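Side-chain contacts in cellulose 1,4-beta-cellobiosidase (Thermobifida fusca, PDB 4JJJ), which probably hydrolyses cellulose to cellobiose as a secreted cellobiohydrolase, its family 48 glycoside hydrolase domain being the part described here: residues Ser191-Thr196 / Asn201-Leu206; Pro92-Tyr97 / Lys215-Thr220; Gln497-Thr502 / Val624-Ala629. The protein carries 1 engineered substitution. All coordinates share one frame; numbering follows the deposited sequence.

Contacts 1 and 2 lie side by side, their centres about 14 Å apart, and share one antiparallel sheet in which strands 192-193 and 216-220 are neighbours; D193 N meets Q216 O between them, probably as a hydrogen bond. Along the chain, contact 1 is nested inside the loop that contact 2 closes. Contact 3 follows later, between helices 499-516 and 620-637, with its centre about 38 Å from that of contact 1 and about 37 Å from that of contact 2, across the centre of the chain. Both regions of the (α/α)6 domain hold residues of glycan pockets, though different ones: R218 and T220 on the shared sheet, D498 at a helix start.

Contact 1 (Ser191-Thr196 / Asn201-Leu206); sequences SCDDFT and NGYLDL. With CA (calcium ion), chain H.
The carboxylate of D193 is gripped at both oxygens, and one of the grips crosses the contact: Y203 N donates to D193 OD2 at 2.8 Å in an almost straight bond (176°), which uses the syn lone pair of OD2. OD1 of the same group accepts from F195 N, closing an Asx turn where strand 192-193 ends, while the other segment makes a type II' beta turn from N201 to L204. One buried carboxylate therefore ties the end of an edge strand to the turn that follows it. The D193 side chain reaches the turn because CG stands anti to the backbone N (chi1 -162°). G202 sits right against it, its CA 3.5 Å from D193 OD1; a CB at this position would collide with that oxygen, and the positive phi also suits a residue without a side chain.

The ring of F195 lies against the turn. N201 CA lies over its face, 3.8 Å from the ring centroid and 4° off the normal, a CH-pi contact, while L204 CD1 comes to the ring edge at 3.5 Å from F195 CE1. L204 also rests on Q216 and R218 of strand 216-220.

Next to D193, D194, whose CB points away from the turn, binds a calcium ion through OD2, at 2.4 Å; the backbone oxygen of C161 and four waters are further ligands. D194 OD1 accepts from both T196 N and T196 OG1 on one face of its carboxylate plane, and that same T196 OG1 receives a hydrogen bond from a calcium-bound water at 3.0 Å.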
# COMPACT_ATOMS: atom_id res chain seq x y z
N SER A 191 0.48 13.60 11.71
CA SER A 191 0.62 14.24 10.41
C SER A 191 0.56 15.80 10.48
O SER A 191 1.17 16.52 9.70
CB SER A 191 -0.48 13.75 9.47
OG SER A 191 -0.31 12.35 9.35
N CYS A 192 -0.26 16.30 11.39
CA CYS A 192 -0.38 17.72 11.65
C CYS A 192 0.30 17.99 12.95
O CYS A 192 -0.26 17.60 13.99
CB CYS A 192 -1.83 18.08 11.70
SG CYS A 192 -2.11 19.89 11.86
N ASP A 193 1.49 18.58 12.92
CA ASP A 193 2.36 18.73 14.11
C ASP A 193 2.39 20.25 14.48
O ASP A 193 2.98 21.03 13.79
CB ASP A 193 3.79 18.24 13.78
CG ASP A 193 4.62 17.97 15.06
OD1 ASP A 193 4.27 18.67 16.08
OD2 ASP A 193 5.49 17.14 14.98
N ASP A 194 1.71 20.57 15.60
CA ASP A 194 1.64 21.91 16.17
C ASP A 194 2.50 21.97 17.42
O ASP A 194 2.39 22.91 18.22
CB ASP A 194 0.22 22.34 16.47
CG ASP A 194 -0.35 21.66 17.70
OD1 ASP A 194 0.17 20.58 18.07
OD2 ASP A 194 -1.27 22.25 18.30
N PHE A 195 3.36 20.99 17.58
CA PHE A 195 4.28 20.91 18.63
C PHE A 195 3.66 20.61 20.00
O PHE A 195 4.39 20.72 21.00
CB PHE A 195 5.25 22.12 18.77
CG PHE A 195 5.95 22.54 17.53
CD1 PHE A 195 6.06 21.74 16.39
CD2 PHE A 195 6.56 23.79 17.49
CE1 PHE A 195 6.71 22.17 15.25
CE2 PHE A 195 7.21 24.20 16.33
CZ PHE A 195 7.36 23.37 15.25
N THR A 196 2.40 20.18 20.06
CA THR A 196 1.77 19.84 21.30
C THR A 196 2.48 18.72 22.00
O THR A 196 2.66 18.70 23.22
CB THR A 196 0.28 19.52 21.10
OG1 THR A 196 -0.41 20.65 20.67
CG2 THR A 196 -0.34 19.03 22.48
N ASN A 201 10.15 21.08 19.07
CA ASN A 201 9.73 21.24 17.71
C ASN A 201 8.85 20.03 17.27
O ASN A 201 8.92 19.58 16.14
CB ASN A 201 10.93 21.28 16.84
CG ASN A 201 11.87 22.46 17.21
OD1 ASN A 201 11.36 23.62 17.28
ND2 ASN A 201 13.14 22.22 17.42
N GLY A 202 8.07 19.57 18.21
CA GLY A 202 7.18 18.38 17.95
C GLY A 202 8.09 17.21 17.66
O GLY A 202 9.09 16.83 18.35
N TYR A 203 7.78 16.52 16.54
CA TYR A 203 8.59 15.42 16.13
C TYR A 203 9.48 15.77 14.92
O TYR A 203 10.23 14.94 14.45
CB TYR A 203 7.67 14.25 15.70
CG TYR A 203 6.90 13.62 16.89
CD1 TYR A 203 5.81 14.27 17.43
CD2 TYR A 203 7.28 12.36 17.40
CE1 TYR A 203 5.13 13.71 18.47
CE2 TYR A 203 6.62 11.80 18.46
CZ TYR A 203 5.52 12.48 18.97
OH TYR A 203 4.76 11.91 20.03
N LEU A 204 9.42 17.05 14.46
CA LEU A 204 9.92 17.36 13.13
C LEU A 204 11.44 17.12 13.06
O LEU A 204 11.97 16.64 12.00
CB LEU A 204 9.65 18.79 12.77
CG LEU A 204 8.24 19.21 12.74
CD1 LEU A 204 8.11 20.68 12.43
CD2 LEU A 204 7.44 18.35 11.72
N ASP A 205 12.15 17.46 14.14
CA ASP A 205 13.55 17.38 14.12
C ASP A 205 14.14 16.06 14.47
O ASP A 205 15.38 15.96 14.63
CB ASP A 205 14.21 18.53 14.98
CG ASP A 205 13.71 18.58 16.44
OD1 ASP A 205 12.89 17.74 16.83
OD2 ASP A 205 14.28 19.39 17.25
N LEU A 206 13.32 14.97 14.51
CA LEU A 206 13.86 13.63 14.49
C LEU A 206 14.24 13.29 13.02
O LEU A 206 14.98 12.40 12.77
CB LEU A 206 12.72 12.67 14.92
CG LEU A 206 12.32 12.72 16.39
CD1 LEU A 206 10.98 12.01 16.65
CD2 LEU A 206 13.35 12.07 17.22
CA CA H . -3.62 21.75 18.40
O HOH W 1 -3.36 20.76 20.23
O HOH W 2 -5.69 21.15 17.31
O HOH W 3 -3.44 23.34 16.59
O HOH W 4 -4.82 23.32 19.43

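Contact 2 (Pro92-Tyr97 / Lys215-Thr220); sequences PTNSAY and KQWRYT. With BGC (beta-D-glucopyranose), chain D.
Strand 216-220, an inner strand of a four-stranded antiparallel sheet, sends the indole of W217 into the loop that follows helix 71-83, where P92, T93 and N94 meet it. The polar link is the bond from W217 NE1 to T93 OG1, 2.9 Å long and bent to 147°, with the hydroxyl close to the ring plane. T93 OG1 stands between its own backbone N and carbonyl carbon (chi1 54°), which turns it to the indole edge; the same oxygen also bonds to S306 O on strand 302-306, the next strand of the sheet. With the indole N-H on one hand and that carbonyl on the other, the buried hydroxyl serves two neighbours and joins loop to sheet.

P92 comes from another direction, over a face of the indole. Its CD makes a CH-pi contact with the five-membered ring, over the face at 3.7 Å from the centroid, displaced toward the NE1 side of the ring.

In this GH48 domain the strand carrying W217 also lines a glycan pocket: R218 and T220 belong to it, and T220 OG1 lies 3.0 Å from O2 of a bound glucose and at similar range from O3. W217 and R218, next to each other in the strand, leave it on opposite sides, the tryptophan to the loop and the arginine to the sugar.

At the six-membered end, N94 OD1 approaches the indole edge, 3.6 Å from W217 CH2, the amide and ring planes 66° apart. Q91 OE1 receives N94 ND2, and R316 NH2 donates to N94 OD1.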
# COMPACT_ATOMS: atom_id res chain seq x y z
N PRO A 92 -4.53 22.82 4.92
CA PRO A 92 -5.12 24.18 4.70
C PRO A 92 -4.35 25.18 3.86
O PRO A 92 -4.97 26.19 3.40
CB PRO A 92 -5.21 24.69 6.15
CG PRO A 92 -4.10 24.02 6.89
CD PRO A 92 -4.18 22.58 6.32
N THR A 93 -3.06 24.91 3.57
CA THR A 93 -2.21 25.96 2.96
C THR A 93 -1.62 25.54 1.60
O THR A 93 -0.54 25.96 1.26
CB THR A 93 -1.14 26.38 3.95
OG1 THR A 93 -0.41 25.25 4.42
CG2 THR A 93 -1.71 27.11 5.11
N ASN A 94 -2.35 24.80 0.79
CA ASN A 94 -1.86 24.48 -0.54
C ASN A 94 -1.72 25.74 -1.44
O ASN A 94 -1.02 25.71 -2.42
CB ASN A 94 -2.75 23.47 -1.26
CG ASN A 94 -2.63 22.07 -0.69
OD1 ASN A 94 -1.64 21.36 -0.94
ND2 ASN A 94 -3.65 21.66 -0.00
N SER A 95 -2.37 26.84 -1.10
CA SER A 95 -2.21 28.07 -1.96
C SER A 95 -0.80 28.57 -2.02
O SER A 95 -0.45 29.32 -2.96
CB SER A 95 -3.12 29.22 -1.49
OG SER A 95 -2.69 29.69 -0.22
N ALA A 96 -0.02 28.25 -1.02
CA ALA A 96 1.39 28.62 -0.98
C ALA A 96 2.28 27.78 -1.86
O ALA A 96 3.46 28.11 -1.99
CB ALA A 96 1.92 28.59 0.43
N TYR A 97 1.74 26.68 -2.40
CA TYR A 97 2.56 25.78 -3.16
C TYR A 97 2.98 26.48 -4.44
O TYR A 97 2.16 27.22 -5.07
CB TYR A 97 1.75 24.52 -3.48
CG TYR A 97 2.50 23.53 -4.28
CD1 TYR A 97 3.68 23.02 -3.82
CD2 TYR A 97 2.10 23.22 -5.54
CE1 TYR A 97 4.44 22.11 -4.57
CE2 TYR A 97 2.78 22.33 -6.33
CZ TYR A 97 3.95 21.74 -5.85
OH TYR A 97 4.71 20.80 -6.58
N LYS A 215 5.44 24.87 12.66
CA LYS A 215 4.24 23.98 12.75
C LYS A 215 3.76 23.71 11.33
O LYS A 215 3.75 24.64 10.50
CB LYS A 215 3.17 24.67 13.57
CG LYS A 215 3.63 24.91 15.00
CD LYS A 215 2.58 25.61 15.78
CE LYS A 215 3.03 25.86 17.23
NZ LYS A 215 1.90 26.47 18.00
N GLN A 216 3.35 22.46 11.04
CA GLN A 216 3.09 22.07 9.62
C GLN A 216 2.34 20.74 9.59
O GLN A 216 2.21 20.02 10.62
CB GLN A 216 4.45 21.87 8.94
CG GLN A 216 5.28 20.75 9.55
CD GLN A 216 6.63 20.71 8.90
OE1 GLN A 216 6.93 19.84 8.04
NE2 GLN A 216 7.49 21.64 9.25
N TRP A 217 1.79 20.49 8.42
CA TRP A 217 1.07 19.24 8.14
C TRP A 217 1.78 18.61 6.95
O TRP A 217 2.37 19.27 6.09
CB TRP A 217 -0.38 19.59 7.77
CG TRP A 217 -0.61 20.66 6.73
CD1 TRP A 217 -0.67 21.97 6.89
CD2 TRP A 217 -0.66 20.42 5.32
NE1 TRP A 217 -0.80 22.62 5.69
CE2 TRP A 217 -0.80 21.68 4.68
CE3 TRP A 217 -0.62 19.25 4.54
CZ2 TRP A 217 -0.90 21.80 3.27
CZ3 TRP A 217 -0.71 19.37 3.15
CH2 TRP A 217 -0.84 20.61 2.53
N ARG A 218 1.64 17.27 6.84
CA ARG A 218 2.05 16.56 5.68
C ARG A 218 1.31 15.20 5.65
O ARG A 218 1.02 14.66 6.72
CB ARG A 218 3.54 16.30 5.64
CG ARG A 218 4.17 15.65 6.86
CD ARG A 218 4.78 16.73 7.78
NE ARG A 218 5.60 16.07 8.83
CZ ARG A 218 5.18 15.72 10.03
NH1 ARG A 218 3.92 15.95 10.41
NH2 ARG A 218 6.01 15.11 10.80
N TYR A 219 1.08 14.69 4.44
CA TYR A 219 0.32 13.45 4.24
C TYR A 219 1.09 12.64 3.21
O TYR A 219 1.83 13.17 2.43
CB TYR A 219 -1.14 13.72 3.75
CG TYR A 219 -1.86 14.54 4.79
CD1 TYR A 219 -2.25 13.99 6.02
CD2 TYR A 219 -2.01 15.92 4.64
CE1 TYR A 219 -2.84 14.79 7.02
CE2 TYR A 219 -2.62 16.70 5.60
CZ TYR A 219 -2.98 16.14 6.84
OH TYR A 219 -3.50 16.87 7.93
N THR A 220 0.84 11.34 3.20
CA THR A 220 1.43 10.44 2.27
C THR A 220 0.40 9.52 1.68
O THR A 220 -0.33 8.86 2.40
CB THR A 220 2.47 9.56 2.87
OG1 THR A 220 3.41 10.34 3.66
CG2 THR A 220 3.24 8.82 1.78
C2 BGC D . 5.57 7.35 4.57
C3 BGC D . 6.28 8.51 3.97
C4 BGC D . 7.74 8.19 3.59
C5 BGC D . 7.68 6.89 2.75
C6 BGC D . 9.09 6.54 2.30
C1 BGC D . 5.68 6.15 3.63
O2 BGC D . 4.23 7.67 4.84
O3 BGC D . 6.18 9.54 4.89
O4 BGC D . 8.28 9.21 2.70
O5 BGC D . 7.04 5.81 3.42
O6 BGC D . 9.77 5.98 3.44

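Contact 3 (Gln497-Thr502 / Val624-Ala629); sequences QDVGVT and VEIATA. With BGC (beta-D-glucopyranose), chain B; GLC (alpha-D-glucopyranose), chain C.
V499 and I626 meet through their branch ends, I626 CD1 lying 3.6 Å from V499 CG2 and almost as near V499 CB, with the two side chains set at a slant. Beside them E625 CG rests 3.4 Å from G500 O, a packing contact in which the methylene group and not the carboxylate touches the backbone. The CA atoms of G500 and E625 are 5.7 Å apart, the closest such pair between the two segments.

E625 sets off with CG anti to the backbone N (chi1 -162°) and then bends at chi2 (95°), carrying its carboxylate past the glycine to partners farther out. OE2 accepts from Y55 OH and W420 NE1, and OE1 forms a salt bridge with K507, so both buried oxygens are satisfied. The two segments belong to helices 499-516 and 620-637 of the (α/α)6 barrel, and helix 50-67, which brings Y55 and W58, also packs against E625.

Farther out, D498 is the N-cap of helix 499-516. Its OD1 accepts from V501 N at 3.0 Å, nearly straight at 174° but from above the carboxylate plane, and more weakly from G500 N. OD2 points instead to the bound sugar, D498 OD2 lying 2.7 Å from O6 of the beta anomer and 2.8 Å from O6 of the alpha anomer modelled over it. An alanine here is likely to leave the amide of V501 without its cap and the sugar O6 without its carboxylate neighbour. The D498 carbonyl oxygen also takes two donors, T502 N and, from above the carbonyl plane, T502 OG1 at 2.7 Å.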
# COMPACT_ATOMS: atom_id res chain seq x y z
N GLN A 497 -0.74 -20.61 5.66
CA GLN A 497 -2.18 -20.66 5.43
C GLN A 497 -2.84 -19.22 5.42
O GLN A 497 -3.98 -19.03 5.83
CB GLN A 497 -2.84 -21.53 6.51
CG GLN A 497 -2.41 -23.00 6.40
CD GLN A 497 -3.31 -23.88 7.21
OE1 GLN A 497 -3.58 -23.58 8.37
NE2 GLN A 497 -3.74 -24.99 6.64
N ASP A 498 -2.06 -18.25 5.00
CA ASP A 498 -2.53 -16.86 5.02
C ASP A 498 -3.78 -16.78 4.16
O ASP A 498 -3.71 -16.98 2.99
CB ASP A 498 -1.41 -15.97 4.54
CG ASP A 498 -1.73 -14.56 4.55
OD1 ASP A 498 -2.84 -14.17 4.13
OD2 ASP A 498 -0.82 -13.71 4.86
N VAL A 499 -4.86 -16.39 4.81
CA VAL A 499 -6.18 -16.53 4.13
C VAL A 499 -6.34 -15.42 3.07
O VAL A 499 -7.09 -15.61 2.11
CB VAL A 499 -7.37 -16.61 5.08
CG1 VAL A 499 -7.19 -17.86 5.98
CG2 VAL A 499 -7.52 -15.34 5.91
N GLY A 500 -5.72 -14.27 3.31
CA GLY A 500 -5.78 -13.13 2.38
C GLY A 500 -5.05 -13.51 1.09
O GLY A 500 -5.54 -13.31 -0.05
N VAL A 501 -3.84 -14.02 1.26
CA VAL A 501 -3.02 -14.43 0.13
C VAL A 501 -3.75 -15.56 -0.62
O VAL A 501 -3.77 -15.60 -1.82
CB VAL A 501 -1.63 -14.92 0.63
CG1 VAL A 501 -0.89 -15.64 -0.51
CG2 VAL A 501 -0.87 -13.77 1.19
N THR A 502 -4.31 -16.47 0.13
CA THR A 502 -5.07 -17.59 -0.42
C THR A 502 -6.18 -17.09 -1.33
O THR A 502 -6.35 -17.56 -2.43
CB THR A 502 -5.55 -18.56 0.67
OG1 THR A 502 -4.40 -19.08 1.36
CG2 THR A 502 -6.38 -19.70 0.08
N VAL A 624 -12.14 -9.36 3.56
CA VAL A 624 -12.77 -8.87 2.31
C VAL A 624 -12.25 -9.67 1.14
O VAL A 624 -13.00 -10.13 0.28
CB VAL A 624 -12.56 -7.36 2.15
CG1 VAL A 624 -13.03 -6.95 0.78
CG2 VAL A 624 -13.24 -6.55 3.23
N GLU A 625 -10.95 -9.94 1.08
CA GLU A 625 -10.35 -10.68 -0.03
C GLU A 625 -11.08 -11.99 -0.20
O GLU A 625 -11.52 -12.39 -1.28
CB GLU A 625 -8.83 -10.90 0.23
CG GLU A 625 -8.10 -11.26 -1.02
CD GLU A 625 -7.47 -10.06 -1.69
OE1 GLU A 625 -7.91 -9.67 -2.76
OE2 GLU A 625 -6.55 -9.41 -1.14
N ILE A 626 -11.33 -12.66 0.94
CA ILE A 626 -12.09 -13.90 0.93
C ILE A 626 -13.53 -13.71 0.35
O ILE A 626 -13.99 -14.51 -0.47
CB ILE A 626 -12.13 -14.57 2.34
CG1 ILE A 626 -10.72 -14.94 2.81
CG2 ILE A 626 -13.02 -15.77 2.31
CD1 ILE A 626 -10.72 -15.20 4.34
N ALA A 627 -14.25 -12.77 0.94
CA ALA A 627 -15.60 -12.47 0.44
C ALA A 627 -15.57 -12.27 -1.06
O ALA A 627 -16.42 -12.77 -1.74
CB ALA A 627 -16.16 -11.24 1.09
N THR A 628 -14.63 -11.48 -1.56
CA THR A 628 -14.55 -11.18 -3.02
C THR A 628 -14.22 -12.45 -3.80
O THR A 628 -14.69 -12.56 -4.95
CB THR A 628 -13.61 -10.05 -3.35
OG1 THR A 628 -12.20 -10.45 -3.20
CG2 THR A 628 -13.98 -8.82 -2.58
N ALA A 629 -13.49 -13.40 -3.25
CA ALA A 629 -13.15 -14.64 -3.95
C ALA A 629 -14.42 -15.49 -4.13
O ALA A 629 -14.65 -16.06 -5.17
CB ALA A 629 -12.03 -15.42 -3.20
C2 BGC B . 3.59 -10.84 5.72
C3 BGC B . 3.09 -9.41 5.90
C4 BGC B . 1.55 -9.35 5.77
C5 BGC B . 0.79 -10.43 6.56
C6 BGC B . -0.68 -10.55 6.15
C1 BGC B . 2.80 -11.80 6.58
O1 BGC B . 3.31 -13.14 6.27
O2 BGC B . 5.01 -10.78 6.10
O3 BGC B . 3.69 -8.53 4.94
O4 BGC B . 1.03 -8.08 6.19
O5 BGC B . 1.38 -11.71 6.34
O6 BGC B . -0.85 -10.99 4.83
C1 GLC C . 2.55 -11.85 6.96
C2 GLC C . 3.44 -10.94 6.21
C3 GLC C . 2.96 -9.48 6.33
C4 GLC C . 1.50 -9.35 5.87
C5 GLC C . 0.71 -10.40 6.66
C6 GLC C . -0.74 -10.53 6.29
O1 GLC C . 2.70 -11.39 8.25
O2 GLC C . 4.79 -10.95 6.86
O3 GLC C . 3.82 -8.59 5.63
O4 GLC C . 0.98 -8.05 6.24
O5 GLC C . 1.25 -11.70 6.43
O6 GLC C . -0.83 -10.96 4.98